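Local atomic coordinates of obscurin (PDB entry 2YZ8), a protein that probably works as a giant modular scaffold and signalling protein of muscle, built largely from immunoglobulin-like domains such as the one described here. Residues 51-56 and 69-74; 55-58 and 63-66; 77-82 and 86-91. All coordinates share one frame; numbering follows the deposited sequence.

Contact 1 (51-56 and 69-74)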
ATOM      1  N   GLY A  51       6.514  10.624  -2.749  1.00 21.55           N
ATOM      2  CA  GLY A  51       6.490  12.064  -2.486  1.00 21.96           C
ATOM      3  C   GLY A  51       6.288  12.353  -1.013  1.00 22.24           C
ATOM      4  O   GLY A  51       6.696  11.566  -0.158  1.00 22.76           O
ATOM      5  N   ASP A  52       5.666  13.488  -0.711  1.00 22.37           N
ATOM      6  CA  ASP A  52       5.354  13.846   0.673  1.00 22.40           C
ATOM      7  C   ASP A  52       4.188  13.013   1.206  1.00 22.12           C
ATOM      8  O   ASP A  52       4.172  12.637   2.377  1.00 22.35           O
ATOM      9  CB  ASP A  52       5.041  15.343   0.792  1.00 22.61           C
ATOM     10  CG  ASP A  52       6.280  16.226   0.636  1.00 23.31           C
ATOM     11  OD1 ASP A  52       7.396  15.697   0.436  1.00 24.17           O
ATOM     12  OD2 ASP A  52       6.134  17.466   0.720  1.00 24.38           O
ATOM     13  N   LYS A  53       3.234  12.708   0.330  1.00 21.65           N
ATOM     14  CA  LYS A  53       2.050  11.933   0.697  1.00 21.20           C
ATOM     15  C   LYS A  53       2.338  10.443   0.858  1.00 20.87           C
ATOM     16  O   LYS A  53       1.925   9.826   1.845  1.00 20.81           O
ATOM     17  CB  LYS A  53       0.940  12.126  -0.342  1.00 21.21           C
ATOM     18  CG  LYS A  53      -0.409  11.570   0.091  1.00 21.15           C
ATOM     19  CD  LYS A  53      -1.020  12.456   1.162  1.00 20.59           C
ATOM     20  CE  LYS A  53      -2.157  11.771   1.866  1.00 18.47           C
ATOM     21  NZ  LYS A  53      -2.616  12.574   3.026  1.00 17.75           N
ATOM     22  N   TYR A  54       3.030   9.872  -0.124  1.00 20.39           N
ATOM     23  CA  TYR A  54       3.295   8.445  -0.148  1.00 20.25           C
ATOM     24  C   TYR A  54       4.779   8.164  -0.031  1.00 20.50           C
ATOM     25  O   TYR A  54       5.594   8.801  -0.704  1.00 20.18           O
ATOM     26  CB  TYR A  54       2.762   7.814  -1.437  1.00 20.25           C
ATOM     27  CG  TYR A  54       1.337   8.184  -1.762  1.00 20.45           C
ATOM     28  CD1 TYR A  54       0.268   7.581  -1.095  1.00 20.45           C
ATOM     29  CD2 TYR A  54       1.054   9.128  -2.743  1.00 20.22           C
ATOM     30  CE1 TYR A  54      -1.049   7.920  -1.398  1.00 20.07           C
ATOM     31  CE2 TYR A  54      -0.255   9.479  -3.048  1.00 21.32           C
ATOM     32  CZ  TYR A  54      -1.296   8.873  -2.375  1.00 20.56           C
ATOM     33  OH  TYR A  54      -2.579   9.222  -2.693  1.00 21.43           O
ATOM     34  N   SER A  55       5.121   7.207   0.825  1.00 20.55           N
ATOM     35  CA  SER A  55       6.483   6.706   0.906  1.00 21.11           C
ATOM     36  C   SER A  55       6.459   5.230   0.523  1.00 21.39           C
ATOM     37  O   SER A  55       5.726   4.434   1.128  1.00 21.43           O
ATOM     38  CB  SER A  55       7.046   6.907   2.316  1.00 20.87           C
ATOM     39  OG  SER A  55       8.394   6.484   2.397  1.00 22.38           O
ATOM     40  N   LEU A  56       7.227   4.880  -0.509  1.00 21.53           N
ATOM     41  CA  LEU A  56       7.277   3.510  -1.017  1.00 22.19           C
ATOM     42  C   LEU A  56       8.568   2.868  -0.545  1.00 22.19           C
ATOM     43  O   LEU A  56       9.651   3.312  -0.914  1.00 22.20           O
ATOM     44  CB  LEU A  56       7.211   3.482  -2.547  1.00 22.16           C
ATOM     45  CG  LEU A  56       5.888   3.754  -3.261  1.00 22.70           C
ATOM     46  CD1 LEU A  56       5.439   5.203  -3.100  1.00 23.57           C
ATOM     47  CD2 LEU A  56       6.031   3.398  -4.728  1.00 22.83           C
ATOM     48  N   ASN A  69      -0.165  11.797   6.810  1.00 15.17           N
ATOM     49  CA  ASN A  69      -1.238  12.778   7.037  1.00 15.79           C
ATOM     50  C   ASN A  69      -2.614  12.287   6.566  1.00 16.25           C
ATOM     51  O   ASN A  69      -3.260  12.917   5.717  1.00 16.35           O
ATOM     52  CB  ASN A  69      -0.889  14.131   6.396  1.00 15.67           C
ATOM     53  CG  ASN A  69       0.359  14.769   6.997  1.00 16.09           C
ATOM     54  OD1 ASN A  69       1.424  14.155   7.057  1.00 16.21           O
ATOM     55  ND2 ASN A  69       0.232  16.020   7.430  1.00 16.75           N
ATOM     56  N   LEU A  70      -3.056  11.159   7.124  1.00 16.77           N
ATOM     57  CA  LEU A  70      -4.313  10.539   6.710  1.00 17.25           C
ATOM     58  C   LEU A  70      -5.521  11.458   6.839  1.00 17.55           C
ATOM     59  O   LEU A  70      -5.780  12.027   7.907  1.00 17.49           O
ATOM     60  CB  LEU A  70      -4.579   9.241   7.479  1.00 17.51           C
ATOM     61  CG  LEU A  70      -4.114   7.919   6.864  1.00 17.88           C
ATOM     62  CD1 LEU A  70      -4.627   6.794   7.730  1.00 18.01           C
ATOM     63  CD2 LEU A  70      -4.612   7.744   5.432  1.00 17.49           C
ATOM     64  N   ARG A  71      -6.236  11.593   5.725  1.00 17.51           N
ATOM     65  CA  ARG A  71      -7.495  12.314   5.647  1.00 17.76           C
ATOM     66  C   ARG A  71      -8.543  11.294   5.201  1.00 17.65           C
ATOM     67  O   ARG A  71      -8.174  10.258   4.648  1.00 17.30           O
ATOM     68  CB  ARG A  71      -7.395  13.413   4.592  1.00 17.84           C
ATOM     69  CG  ARG A  71      -6.308  14.452   4.802  1.00 18.63           C
ATOM     70  CD  ARG A  71      -6.023  15.167   3.486  1.00 20.53           C
ATOM     71  NE  ARG A  71      -5.514  14.236   2.476  1.00 21.75           N
ATOM     72  CZ  ARG A  71      -5.537  14.451   1.163  1.00 22.18           C
ATOM     73  NH1 ARG A  71      -6.052  15.568   0.667  1.00 22.02           N
ATOM     74  NH2 ARG A  71      -5.045  13.535   0.339  1.00 22.45           N
ATOM     75  N   PRO A  72      -9.849  11.575   5.421  1.00 17.98           N
ATOM     76  CA  PRO A  72     -10.881  10.666   4.895  1.00 18.10           C
ATOM     77  C   PRO A  72     -10.807  10.433   3.376  1.00 18.26           C
ATOM     78  O   PRO A  72     -11.143   9.345   2.910  1.00 18.73           O
ATOM     79  CB  PRO A  72     -12.200  11.367   5.257  1.00 18.18           C
ATOM     80  CG  PRO A  72     -11.865  12.276   6.389  1.00 17.96           C
ATOM     81  CD  PRO A  72     -10.440  12.709   6.162  1.00 17.86           C
ATOM     82  N   GLN A  73     -10.375  11.445   2.624  1.00 18.53           N
ATOM     83  CA  GLN A  73     -10.220  11.359   1.163  1.00 18.89           C
ATOM     84  C   GLN A  73      -9.104  10.411   0.733  1.00 19.25           C
ATOM     85  O   GLN A  73      -8.997  10.083  -0.454  1.00 19.62           O
ATOM     86  CB  GLN A  73      -9.927  12.739   0.556  1.00 18.81           C
ATOM     87  CG  GLN A  73     -11.011  13.778   0.738  1.00 18.89           C
ATOM     88  CD  GLN A  73     -10.722  14.759   1.863  1.00 18.34           C
ATOM     89  OE1 GLN A  73     -11.155  15.909   1.813  1.00 18.86           O
ATOM     90  NE2 GLN A  73     -10.000  14.309   2.882  1.00 17.03           N
ATOM     91  N   ASP A  74      -8.259  10.008   1.682  1.00 19.11           N
ATOM     92  CA  ASP A  74      -7.179   9.059   1.413  1.00 19.36           C
ATOM     93  C   ASP A  74      -7.668   7.620   1.520  1.00 19.15           C
ATOM     94  O   ASP A  74      -6.951   6.697   1.151  1.00 19.56           O
ATOM     95  CB  ASP A  74      -6.015   9.259   2.391  1.00 19.03           C
ATOM     96  CG  ASP A  74      -5.313  10.592   2.219  1.00 19.56           C
ATOM     97  OD1 ASP A  74      -5.043  10.985   1.065  1.00 21.19           O
ATOM     98  OD2 ASP A  74      -5.002  11.236   3.244  1.00 18.48           O
TER
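Lys53 spans the gap to Asp74, and it supplies nearly all the surface that 51-56 contributes to the contact with 69-74. From CB, the chain leaves with CG anti to the backbone N (chi1 -169°), and CG then lies over the centre of the Tyr54 ring, 3.7 Å above its plane, a CH-to-ring contact within 51-56. A bend at chi2 (73°) redirects the chain, which is extended from CD onward. CE already lies against the carboxylate, with Lys53 CE 3.1 Å from Asp74 OD1. At the tip, Lys53 NZ makes a salt bridge and hydrogen bond to Asp74 OD2 at 2.7 Å, meeting that oxygen on its syn side but well out of the carboxylate plane. The ammonium also bonds the carbonyl of Arg68, and Asn69 O lies 2.8 Å from Lys53 NZ.

Lys53 immediately precedes strand 54-59, while Asp74 belongs to the Leu-X-Pro-X-Asp-X-Gly-X-Tyr segment of the immunoglobulin fold, whose tyrosine corner is visible here as the bond from Tyr78 OH to Asp74 O. A salt bridge from the start of strand D to this aspartate is familiar in V- and I-type domains, usually from an arginine.

Asp74 is held from its own segment as well. Arg71 grips it side-on, NE to OD2 from above the carboxylate plane and Arg71 NH2 to Asp74 OD1 at 2.7 Å, while the backbone Arg71 N reaches Asp74 OD2 on its anti side at 2.8 Å. OD2 therefore accepts from three donors, which would fix the carboxylate's rotation and probably keep it ionised despite its burial. Two positive groups consequently come close, with Lys53 NZ 3.4 Å from Arg71 NE, a proximity that the shared aspartate would offset.

Contact 2 (55-58 and 63-66)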
ATOM      1  N   SER A  55       5.121   7.207   0.825  1.00 20.55           N
ATOM      2  CA  SER A  55       6.483   6.706   0.906  1.00 21.11           C
ATOM      3  C   SER A  55       6.459   5.230   0.523  1.00 21.39           C
ATOM      4  O   SER A  55       5.726   4.434   1.128  1.00 21.43           O
ATOM      5  CB  SER A  55       7.046   6.907   2.316  1.00 20.87           C
ATOM      6  OG  SER A  55       8.394   6.484   2.397  1.00 22.38           O
ATOM      7  N   LEU A  56       7.227   4.880  -0.509  1.00 21.53           N
ATOM      8  CA  LEU A  56       7.277   3.510  -1.017  1.00 22.19           C
ATOM      9  C   LEU A  56       8.568   2.868  -0.545  1.00 22.19           C
ATOM     10  O   LEU A  56       9.651   3.312  -0.914  1.00 22.20           O
ATOM     11  CB  LEU A  56       7.211   3.482  -2.547  1.00 22.16           C
ATOM     12  CG  LEU A  56       5.888   3.754  -3.261  1.00 22.70           C
ATOM     13  CD1 LEU A  56       5.439   5.203  -3.100  1.00 23.57           C
ATOM     14  CD2 LEU A  56       6.031   3.398  -4.728  1.00 22.83           C
ATOM     15  N   ARG A  57       8.443   1.836   0.284  1.00 22.28           N
ATOM     16  CA  ARG A  57       9.600   1.241   0.948  1.00 22.46           C
ATOM     17  C   ARG A  57       9.727  -0.245   0.647  1.00 21.90           C
ATOM     18  O   ARG A  57       8.736  -0.926   0.424  1.00 21.84           O
ATOM     19  CB  ARG A  57       9.524   1.481   2.458  1.00 22.76           C
ATOM     20  CG  ARG A  57       9.359   2.948   2.823  1.00 24.44           C
ATOM     21  CD  ARG A  57       9.203   3.169   4.308  1.00 27.27           C
ATOM     22  NE  ARG A  57       8.916   4.577   4.581  1.00 29.00           N
ATOM     23  CZ  ARG A  57       8.878   5.124   5.793  1.00 30.37           C
ATOM     24  NH1 ARG A  57       9.115   4.388   6.875  1.00 31.48           N
ATOM     25  NH2 ARG A  57       8.605   6.416   5.924  1.00 30.95           N
ATOM     26  N   GLN A  58      10.961  -0.742   0.631  1.00 21.35           N
ATOM     27  CA  GLN A  58      11.188  -2.166   0.435  1.00 20.59           C
ATOM     28  C   GLN A  58      12.264  -2.656   1.407  1.00 20.16           C
ATOM     29  O   GLN A  58      13.260  -1.970   1.638  1.00 19.54           O
ATOM     30  CB  GLN A  58      11.561  -2.481  -1.024  1.00 20.49           C
ATOM     31  CG  GLN A  58      11.707  -3.992  -1.324  1.00 20.49           C
ATOM     32  CD  GLN A  58      11.547  -4.343  -2.795  1.00 20.57           C
ATOM     33  OE1 GLN A  58      11.233  -3.486  -3.617  1.00 21.64           O
ATOM     34  NE2 GLN A  58      11.736  -5.617  -3.127  1.00 20.36           N
ATOM     35  N   LEU A  63       7.242  -5.513   1.340  1.00 22.00           N
ATOM     36  CA  LEU A  63       6.864  -4.276   0.668  1.00 21.80           C
ATOM     37  C   LEU A  63       5.962  -3.445   1.570  1.00 20.70           C
ATOM     38  O   LEU A  63       5.109  -3.978   2.277  1.00 20.68           O
ATOM     39  CB  LEU A  63       6.138  -4.580  -0.646  1.00 22.28           C
ATOM     40  CG  LEU A  63       6.929  -5.324  -1.726  1.00 23.00           C
ATOM     41  CD1 LEU A  63       5.978  -5.786  -2.811  1.00 23.12           C
ATOM     42  CD2 LEU A  63       8.042  -4.456  -2.297  1.00 22.99           C
ATOM     43  N   GLU A  64       6.152  -2.132   1.528  1.00 19.70           N
ATOM     44  CA  GLU A  64       5.474  -1.237   2.452  1.00 18.50           C
ATOM     45  C   GLU A  64       5.110   0.079   1.756  1.00 17.44           C
ATOM     46  O   GLU A  64       5.948   0.685   1.079  1.00 17.35           O
ATOM     47  CB  GLU A  64       6.400  -0.991   3.643  1.00 18.57           C
ATOM     48  CG  GLU A  64       5.855  -0.102   4.738  1.00 19.11           C
ATOM     49  CD  GLU A  64       6.868   0.143   5.847  1.00 18.95           C
ATOM     50  OE1 GLU A  64       6.787   1.200   6.504  1.00 19.84           O
ATOM     51  OE2 GLU A  64       7.746  -0.720   6.063  1.00 20.03           O
ATOM     52  N   LEU A  65       3.858   0.500   1.919  1.00 15.85           N
ATOM     53  CA  LEU A  65       3.408   1.826   1.486  1.00 14.30           C
ATOM     54  C   LEU A  65       2.948   2.620   2.698  1.00 13.54           C
ATOM     55  O   LEU A  65       2.054   2.195   3.437  1.00 13.30           O
ATOM     56  CB  LEU A  65       2.263   1.743   0.459  1.00 14.31           C
ATOM     57  CG  LEU A  65       1.557   3.062   0.095  1.00 13.27           C
ATOM     58  CD1 LEU A  65       2.407   3.920  -0.843  1.00 12.85           C
ATOM     59  CD2 LEU A  65       0.171   2.820  -0.505  1.00 13.49           C
ATOM     60  N   VAL A  66       3.565   3.777   2.894  1.00 12.46           N
ATOM     61  CA  VAL A  66       3.192   4.662   3.977  1.00 11.99           C
ATOM     62  C   VAL A  66       2.375   5.807   3.390  1.00 11.84           C
ATOM     63  O   VAL A  66       2.817   6.497   2.472  1.00 11.27           O
ATOM     64  CB  VAL A  66       4.432   5.179   4.759  1.00 11.72           C
ATOM     65  CG1 VAL A  66       4.005   5.996   5.968  1.00 11.28           C
ATOM     66  CG2 VAL A  66       5.296   4.010   5.206  1.00 11.51           C
TER
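Leu56 and Leu65 lie side by side on the inward face of an antiparallel pair, with Leu56 CD1 4.0 Å from Leu65 CD1. The strand axes run at 162° to each other, and the register pairs Ser55 with Val66 and Arg57 with Glu64 as hydrogen-bonded pairs. Each of these pairs has both of its backbone bonds, the straightest being Val66 N to Ser55 O at 2.9 Å (176°). These are the D and E strands of the immunoglobulin sandwich, joined as a hairpin.

The side bearing Leu63 and Leu65 faces the core, where Trp41, from the facing sheet, touches Leu56, Leu63 and Leu65 together. There the amide of Gln58 lies alongside Leu63, whose CD2 is 3.5 Å from Gln58 CD, and Gln58 NE2 finds its partners in the carbonyls of Ala36 and Gly60.

The other face is packed too where Ser55 CB meets Val66 CB at 4.0 Å; its loose, solvent side is the end of Arg57 and Glu64. Arg57 is extended from CG to NE and runs back over its own strand, where Arg57 NE donates to Ser55 OG at 2.9 Å, almost exactly in the guanidinium plane. Val66 CG2 sits over the centre of one face of that flat group, 3.7 Å above the plane. Glu64 OE1, by contrast, forms a long salt bridge, 4.0 Å from Arg57 NH1, charges only, with no N-H aimed at the oxygen. The serine and valine thus probably set how the guanidinium sits, whereas the glutamate contributes probably no more than a diffuse electrostatic pull.

Contact 3 (77-82 and 86-91)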
ATOM      1  N   ARG A  77      -9.511   1.902  -2.029  1.00 19.21           N
ATOM      2  CA  ARG A  77      -8.762   0.723  -2.423  1.00 19.26           C
ATOM      3  C   ARG A  77      -7.337   1.029  -2.905  1.00 19.09           C
ATOM      4  O   ARG A  77      -7.126   1.856  -3.801  1.00 18.76           O
ATOM      5  CB  ARG A  77      -9.525  -0.033  -3.509  1.00 19.89           C
ATOM      6  CG  ARG A  77      -8.797  -1.286  -3.978  1.00 19.55           C
ATOM      7  CD  ARG A  77      -9.749  -2.217  -4.695  1.00 20.99           C
ATOM      8  NE  ARG A  77     -10.841  -2.675  -3.839  1.00 21.16           N
ATOM      9  CZ  ARG A  77     -10.766  -3.709  -3.004  1.00 20.49           C
ATOM     10  NH1 ARG A  77      -9.644  -4.411  -2.888  1.00 18.60           N
ATOM     11  NH2 ARG A  77     -11.825  -4.044  -2.282  1.00 19.86           N
ATOM     12  N   TYR A  78      -6.370   0.336  -2.307  1.00 19.06           N
ATOM     13  CA  TYR A  78      -4.990   0.394  -2.752  1.00 19.57           C
ATOM     14  C   TYR A  78      -4.560  -0.969  -3.274  1.00 20.13           C
ATOM     15  O   TYR A  78      -5.093  -1.995  -2.853  1.00 20.08           O
ATOM     16  CB  TYR A  78      -4.082   0.799  -1.597  1.00 19.32           C
ATOM     17  CG  TYR A  78      -4.258   2.224  -1.141  1.00 19.21           C
ATOM     18  CD1 TYR A  78      -3.383   3.225  -1.577  1.00 19.17           C
ATOM     19  CD2 TYR A  78      -5.276   2.573  -0.249  1.00 18.63           C
ATOM     20  CE1 TYR A  78      -3.534   4.539  -1.160  1.00 18.77           C
ATOM     21  CE2 TYR A  78      -5.435   3.877   0.176  1.00 18.59           C
ATOM     22  CZ  TYR A  78      -4.561   4.856  -0.282  1.00 18.70           C
ATOM     23  OH  TYR A  78      -4.718   6.146   0.132  1.00 18.77           O
ATOM     24  N   SER A  79      -3.582  -0.972  -4.180  1.00 19.97           N
ATOM     25  CA  SER A  79      -3.116  -2.207  -4.798  1.00 20.51           C
ATOM     26  C   SER A  79      -1.614  -2.163  -5.011  1.00 19.95           C
ATOM     27  O   SER A  79      -1.033  -1.084  -5.152  1.00 19.38           O
ATOM     28  CB  SER A  79      -3.804  -2.432  -6.140  1.00 20.40           C
ATOM     29  OG  SER A  79      -5.208  -2.527  -5.969  1.00 24.35           O
ATOM     30  N   CYS A  80      -0.999  -3.342  -5.030  1.00 20.00           N
ATOM     31  CA  CYS A  80       0.422  -3.471  -5.350  1.00 19.76           C
ATOM     32  C   CYS A  80       0.551  -4.466  -6.488  1.00 19.90           C
ATOM     33  O   CYS A  80      -0.186  -5.462  -6.538  1.00 19.35           O
ATOM     34  CB  CYS A  80       1.234  -3.923  -4.136  1.00 19.49           C
ATOM     35  SG  CYS A  80       3.038  -3.815  -4.381  1.00 21.13           S
ATOM     36  N   SER A  81       1.464  -4.183  -7.415  1.00 19.72           N
ATOM     37  CA  SER A  81       1.610  -5.004  -8.610  1.00 19.96           C
ATOM     38  C   SER A  81       3.062  -5.230  -8.988  1.00 19.76           C
ATOM     39  O   SER A  81       3.890  -4.319  -8.902  1.00 19.52           O
ATOM     40  CB  SER A  81       0.866  -4.371  -9.785  1.00 20.49           C
ATOM     41  OG  SER A  81       1.485  -3.158 -10.166  1.00 22.19           O
ATOM     42  N   PHE A  82       3.364  -6.456  -9.399  1.00 19.48           N
ATOM     43  CA  PHE A  82       4.678  -6.783  -9.939  1.00 19.33           C
ATOM     44  C   PHE A  82       4.494  -7.676 -11.157  1.00 19.27           C
ATOM     45  O   PHE A  82       3.921  -8.767 -11.059  1.00 18.86           O
ATOM     46  CB  PHE A  82       5.577  -7.457  -8.898  1.00 19.04           C
ATOM     47  CG  PHE A  82       6.951  -7.784  -9.418  1.00 19.63           C
ATOM     48  CD1 PHE A  82       7.276  -9.083  -9.810  1.00 19.50           C
ATOM     49  CD2 PHE A  82       7.912  -6.787  -9.548  1.00 18.90           C
ATOM     50  CE1 PHE A  82       8.549  -9.387 -10.307  1.00 19.25           C
ATOM     51  CE2 PHE A  82       9.185  -7.081 -10.050  1.00 18.93           C
ATOM     52  CZ  PHE A  82       9.498  -8.385 -10.434  1.00 18.81           C
ATOM     53  N   THR A  86      -0.795  -9.105  -8.990  1.00 19.77           N
ATOM     54  CA  THR A  86      -1.336  -7.990  -8.223  1.00 19.98           C
ATOM     55  C   THR A  86      -1.939  -8.462  -6.907  1.00 19.99           C
ATOM     56  O   THR A  86      -2.361  -9.611  -6.786  1.00 19.81           O
ATOM     57  CB  THR A  86      -2.437  -7.200  -9.004  1.00 20.10           C
ATOM     58  OG1 THR A  86      -3.670  -7.939  -9.000  1.00 20.99           O
ATOM     59  CG2 THR A  86      -2.025  -6.901 -10.444  1.00 19.60           C
ATOM     60  N   THR A  87      -1.980  -7.559  -5.932  1.00 20.08           N
ATOM     61  CA  THR A  87      -2.712  -7.769  -4.686  1.00 20.33           C
ATOM     62  C   THR A  87      -3.390  -6.451  -4.322  1.00 20.70           C
ATOM     63  O   THR A  87      -2.933  -5.385  -4.737  1.00 21.00           O
ATOM     64  CB  THR A  87      -1.803  -8.291  -3.535  1.00 20.19           C
ATOM     65  OG1 THR A  87      -2.578  -8.466  -2.340  1.00 19.40           O
ATOM     66  CG2 THR A  87      -0.635  -7.339  -3.261  1.00 20.43           C
ATOM     67  N   SER A  88      -4.475  -6.519  -3.561  1.00 20.88           N
ATOM     68  CA  SER A  88      -5.294  -5.337  -3.316  1.00 21.53           C
ATOM     69  C   SER A  88      -6.069  -5.433  -1.999  1.00 21.55           C
ATOM     70  O   SER A  88      -6.478  -6.517  -1.608  1.00 21.48           O
ATOM     71  CB  SER A  88      -6.280  -5.156  -4.474  1.00 21.72           C
ATOM     72  OG  SER A  88      -7.077  -4.010  -4.286  1.00 23.09           O
ATOM     73  N   ALA A  89      -6.265  -4.291  -1.334  1.00 21.38           N
ATOM     74  CA  ALA A  89      -7.069  -4.219  -0.110  1.00 21.72           C
ATOM     75  C   ALA A  89      -7.638  -2.808   0.058  1.00 21.62           C
ATOM     76  O   ALA A  89      -7.288  -1.903  -0.694  1.00 21.53           O
ATOM     77  CB  ALA A  89      -6.221  -4.610   1.107  1.00 21.67           C
ATOM     78  N   THR A  90      -8.498  -2.612   1.053  1.00 21.80           N
ATOM     79  CA  THR A  90      -9.056  -1.288   1.300  1.00 22.51           C
ATOM     80  C   THR A  90      -8.544  -0.664   2.591  1.00 22.35           C
ATOM     81  O   THR A  90      -8.290  -1.354   3.582  1.00 22.82           O
ATOM     82  CB  THR A  90     -10.599  -1.286   1.342  1.00 22.66           C
ATOM     83  OG1 THR A  90     -11.049  -2.166   2.376  1.00 24.00           O
ATOM     84  CG2 THR A  90     -11.182  -1.721   0.007  1.00 23.49           C
ATOM     85  N   LEU A  91      -8.410   0.654   2.558  1.00 21.91           N
ATOM     86  CA  LEU A  91      -8.083   1.439   3.728  1.00 21.64           C
ATOM     87  C   LEU A  91      -9.325   2.195   4.175  1.00 21.36           C
ATOM     88  O   LEU A  91      -9.906   2.947   3.397  1.00 21.14           O
ATOM     89  CB  LEU A  91      -6.953   2.414   3.391  1.00 21.34           C
ATOM     90  CG  LEU A  91      -6.565   3.535   4.366  1.00 21.78           C
ATOM     91  CD1 LEU A  91      -6.199   3.007   5.754  1.00 21.64           C
ATOM     92  CD2 LEU A  91      -5.409   4.332   3.774  1.00 21.73           C
TER
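Arg77 opens the antiparallel pairing of 77-82 with 86-91 by folding its side chain across the neighbouring strand. A bend at chi3 (-61°) brings Arg77 NH1 to Ser88 OG at 3.0 Å, exactly in the guanidinium plane, while Thr90 CG2 lies over one face, offset toward its rim. Tyr78 turns to the sandwich interior. Its backbone N bonds Ala89 O at 2.9 Å, and Tyr78 CE2 meets Leu91 CD2 at 3.6 Å, the two side chains crossing at a slant. Leu28, Leu65 and Val67 of the opposite sheet also touch this tyrosine.

Ser79 returns to the outer face, where Ser79 OG and Ser88 OG share a hydrogen bond of 2.9 Å. At Cys80 the backbone ladder resumes in both directions with Thr87, each bond 2.8 Å between the N of one residue and the O of the other. Cys80 packs on Cys30, the two positions of the canonical immunoglobulin core pair, and Thr87 OG1 is taken by Leu15 N. Ser81 CB then rests 3.9 Å from Thr86 CG2.

These are the F and G strands, a beta hairpin of neighbouring antiparallel strands. Because Ser88 OG joins Arg77 to Ser79, the outer face is probably held here by polar bonds, while the inner face packs mainly through apolar groups.

In the fold
The three contacts lie within one immunoglobulin I-set domain. Contacts 1 and 2 start on the same strand, 54-59, share Ser55 and Leu56, and have centres about 12 Å apart; contact 2 closes first along the chain, and contact 3 follows both. Contact 2 pairs that strand with 62-67 in the four-stranded sheet; contact 1 ties its start to the loop leading from 62-67 to 76-82. Contact 3 is in the other sheet, its centre about 12 Å from that of contact 2 and 15 Å from that of contact 1. The sheets meet where Leu65 CD2 lies 3.7 Å from Tyr78 CD1, so the hairpins form facing walls of the sandwich, with contact 1 beside one end.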